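Local atomic coordinates of beta-lactamase (Sphaerobacter thermophilus, PDB entry 4EWF), a protein that probably hydrolyses beta-lactams to substituted beta-amino acids, as a member of the class A beta-lactamase family. Residues 104-109 with 189-194. Residues are numbered along the deposited sequence; the frame is centred on the assembly and turned at random.
Sequences DLVYLT and LAMLEK
M191, a selenomethionine, reaches from helix 182-192 to V106 and Y107 on helix 102-111. Its bond from CA to CB is directed toward helix 102-111. CG comes next and meets CG1 of V106 at 4.1 Å. The chain then bends (chi2 -66°), which brings SE against the backbone of Y107, 3.8 Å from its CA. SE also lies 4.0 Å from CB of Y107, at the edge of the ring and near its plane. The end of the chain is extended, and CE also lies beside CG1 of V106, at 4.2 Å, so that one methyl group meets both CG and CE. The side chains of V106 and M191 cross at about a right angle. M59 and Y63 of helix 55-67 also touch M191, and Y63 packs on V106 as well.

The contact joins two helices of the helical part of a class A beta-lactamase fold, with the five-stranded antiparallel sheet lying beyond helix 182-192. L189 and L192 of that helix touch F229 on the sheet.

The Y107 ring extends toward K194, because CG stands anti to the backbone N (chi1 169°). The K194 side chain crosses that of Y107 at about a right angle and touches the CD1–CE1 side of the ring. CD is 3.7 Å from CE1 of Y107, and CB is 3.9 Å from the same atom. The chain then turns at chi4, and NZ makes a weak hydrogen bond to O of A190. One water bridges the two segments: it lies 2.7 Å from OH of Y107 and donates to O of K194. Q196 NE2 adds a weak hydrogen bond with the same hydroxyl.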
loop_
_atom_site.group_PDB
_atom_site.type_symbol
_atom_site.label_atom_id
_atom_site.label_comp_id
_atom_site.label_asym_id
_atom_site.label_seq_id
_atom_site.Cartn_x
_atom_site.Cartn_y
_atom_site.Cartn_z
ATOM N N ASP A 104 -4.820 -2.778 17.646
ATOM C CA ASP A 104 -5.575 -1.576 17.301
ATOM C C ASP A 104 -4.718 -0.647 16.427
ATOM O O ASP A 104 -5.188 -0.106 15.422
ATOM C CB ASP A 104 -5.971 -0.770 18.550
ATOM C CG ASP A 104 -6.998 -1.482 19.439
ATOM O OD1 ASP A 104 -7.703 -2.410 18.975
ATOM O OD2 ASP A 104 -7.096 -1.079 20.623
ATOM N N LEU A 105 -3.466 -0.438 16.831
ATOM C CA LEU A 105 -2.592 0.480 16.094
ATOM C C LEU A 105 -2.339 0.031 14.658
ATOM O O LEU A 105 -2.332 0.855 13.733
ATOM C CB LEU A 105 -1.269 0.695 16.829
ATOM C CG LEU A 105 -1.322 1.324 18.226
ATOM C CD1 LEU A 105 0.103 1.633 18.681
ATOM C CD2 LEU A 105 -2.159 2.581 18.233
ATOM N N VAL A 106 -2.103 -1.264 14.473
ATOM C CA VAL A 106 -1.897 -1.806 13.130
ATOM C C VAL A 106 -3.161 -1.589 12.310
ATOM O O VAL A 106 -3.104 -1.130 11.169
ATOM C CB VAL A 106 -1.542 -3.320 13.179
ATOM C CG1 VAL A 106 -1.462 -3.912 11.768
ATOM C CG2 VAL A 106 -0.220 -3.504 13.902
ATOM N N TYR A 107 -4.309 -1.893 12.913
ATOM C CA TYR A 107 -5.584 -1.742 12.218
ATOM C C TYR A 107 -5.858 -0.303 11.763
ATOM O O TYR A 107 -6.214 -0.072 10.602
ATOM C CB TYR A 107 -6.770 -2.265 13.052
ATOM C CG TYR A 107 -8.070 -1.843 12.416
ATOM C CD1 TYR A 107 -8.546 -2.493 11.278
ATOM C CD2 TYR A 107 -8.790 -0.764 12.908
ATOM C CE1 TYR A 107 -9.704 -2.091 10.659
ATOM C CE2 TYR A 107 -9.956 -0.353 12.300
ATOM C CZ TYR A 107 -10.402 -1.015 11.175
ATOM O OH TYR A 107 -11.559 -0.618 10.564
ATOM N N LEU A 108 -5.692 0.660 12.667
ATOM C CA LEU A 108 -5.874 2.072 12.327
ATOM C C LEU A 108 -4.869 2.551 11.276
ATOM O O LEU A 108 -5.203 3.308 10.360
ATOM C CB LEU A 108 -5.798 2.952 13.585
ATOM C CG LEU A 108 -6.909 2.685 14.603
ATOM C CD1 LEU A 108 -6.616 3.433 15.886
ATOM C CD2 LEU A 108 -8.272 3.081 14.044
ATOM N N THR A 109 -3.635 2.082 11.404
ATOM C CA THR A 109 -2.586 2.396 10.437
ATOM C C THR A 109 -2.972 1.979 8.993
ATOM O O THR A 109 -2.840 2.760 8.048
ATOM C CB THR A 109 -1.243 1.743 10.855
ATOM O OG1 THR A 109 -0.736 2.398 12.030
ATOM C CG2 THR A 109 -0.196 1.863 9.737
ATOM N N LEU A 189 -2.521 -9.946 5.357
ATOM C CA LEU A 189 -3.383 -9.894 4.176
ATOM C C LEU A 189 -4.818 -9.579 4.590
ATOM O O LEU A 189 -5.527 -8.831 3.909
ATOM C CB LEU A 189 -3.325 -11.220 3.413
ATOM C CG LEU A 189 -2.010 -11.469 2.661
ATOM C CD1 LEU A 189 -1.918 -12.923 2.203
ATOM C CD2 LEU A 189 -1.870 -10.516 1.487
ATOM N N ALA A 190 -5.253 -10.165 5.702
ATOM C CA ALA A 190 -6.544 -9.808 6.268
ATOM C C ALA A 190 -6.621 -8.324 6.689
ATOM O O ALA A 190 -7.682 -7.704 6.595
ATOM C CB ALA A 190 -6.905 -10.746 7.442
HETATM N N MSE A 191 -5.516 -7.749 7.166
HETATM C CA MSE A 191 -5.507 -6.313 7.481
HETATM C C MSE A 191 -5.715 -5.486 6.208
HETATM O O MSE A 191 -6.519 -4.552 6.189
HETATM C CB MSE A 191 -4.191 -5.876 8.133
HETATM C CG MSE A 191 -4.063 -6.221 9.591
HETATM SE SE MSE A 191 -5.374 -5.238 10.696
HETATM C CE MSE A 191 -4.954 -6.083 12.416
ATOM N N LEU A 192 -4.959 -5.808 5.156
ATOM C CA LEU A 192 -5.097 -5.094 3.884
ATOM C C LEU A 192 -6.524 -5.172 3.345
ATOM O O LEU A 192 -7.003 -4.233 2.714
ATOM C CB LEU A 192 -4.092 -5.611 2.843
ATOM C CG LEU A 192 -2.645 -5.264 3.197
ATOM C CD1 LEU A 192 -1.678 -6.028 2.313
ATOM C CD2 LEU A 192 -2.413 -3.742 3.085
ATOM N N GLU A 193 -7.214 -6.270 3.626
ATOM C CA GLU A 193 -8.601 -6.415 3.192
ATOM C C GLU A 193 -9.516 -5.407 3.901
ATOM O O GLU A 193 -10.632 -5.143 3.456
ATOM C CB GLU A 193 -9.099 -7.851 3.406
ATOM C CG GLU A 193 -8.412 -8.868 2.487
ATOM C CD GLU A 193 -8.795 -10.324 2.773
ATOM O OE1 GLU A 193 -9.934 -10.577 3.221
ATOM O OE2 GLU A 193 -7.948 -11.218 2.531
ATOM N N LYS A 194 -9.037 -4.836 4.998
ATOM C CA LYS A 194 -9.854 -3.884 5.752
ATOM C C LYS A 194 -9.705 -2.433 5.258
ATOM O O LYS A 194 -10.299 -1.510 5.818
ATOM C CB LYS A 194 -9.582 -4.039 7.254
ATOM C CG LYS A 194 -10.104 -5.395 7.756
ATOM C CD LYS A 194 -10.138 -5.489 9.251
ATOM C CE LYS A 194 -10.790 -6.795 9.683
ATOM N NZ LYS A 194 -10.110 -7.963 9.056
HETATM O O HOH W 1 -11.899 -1.364 8.018
#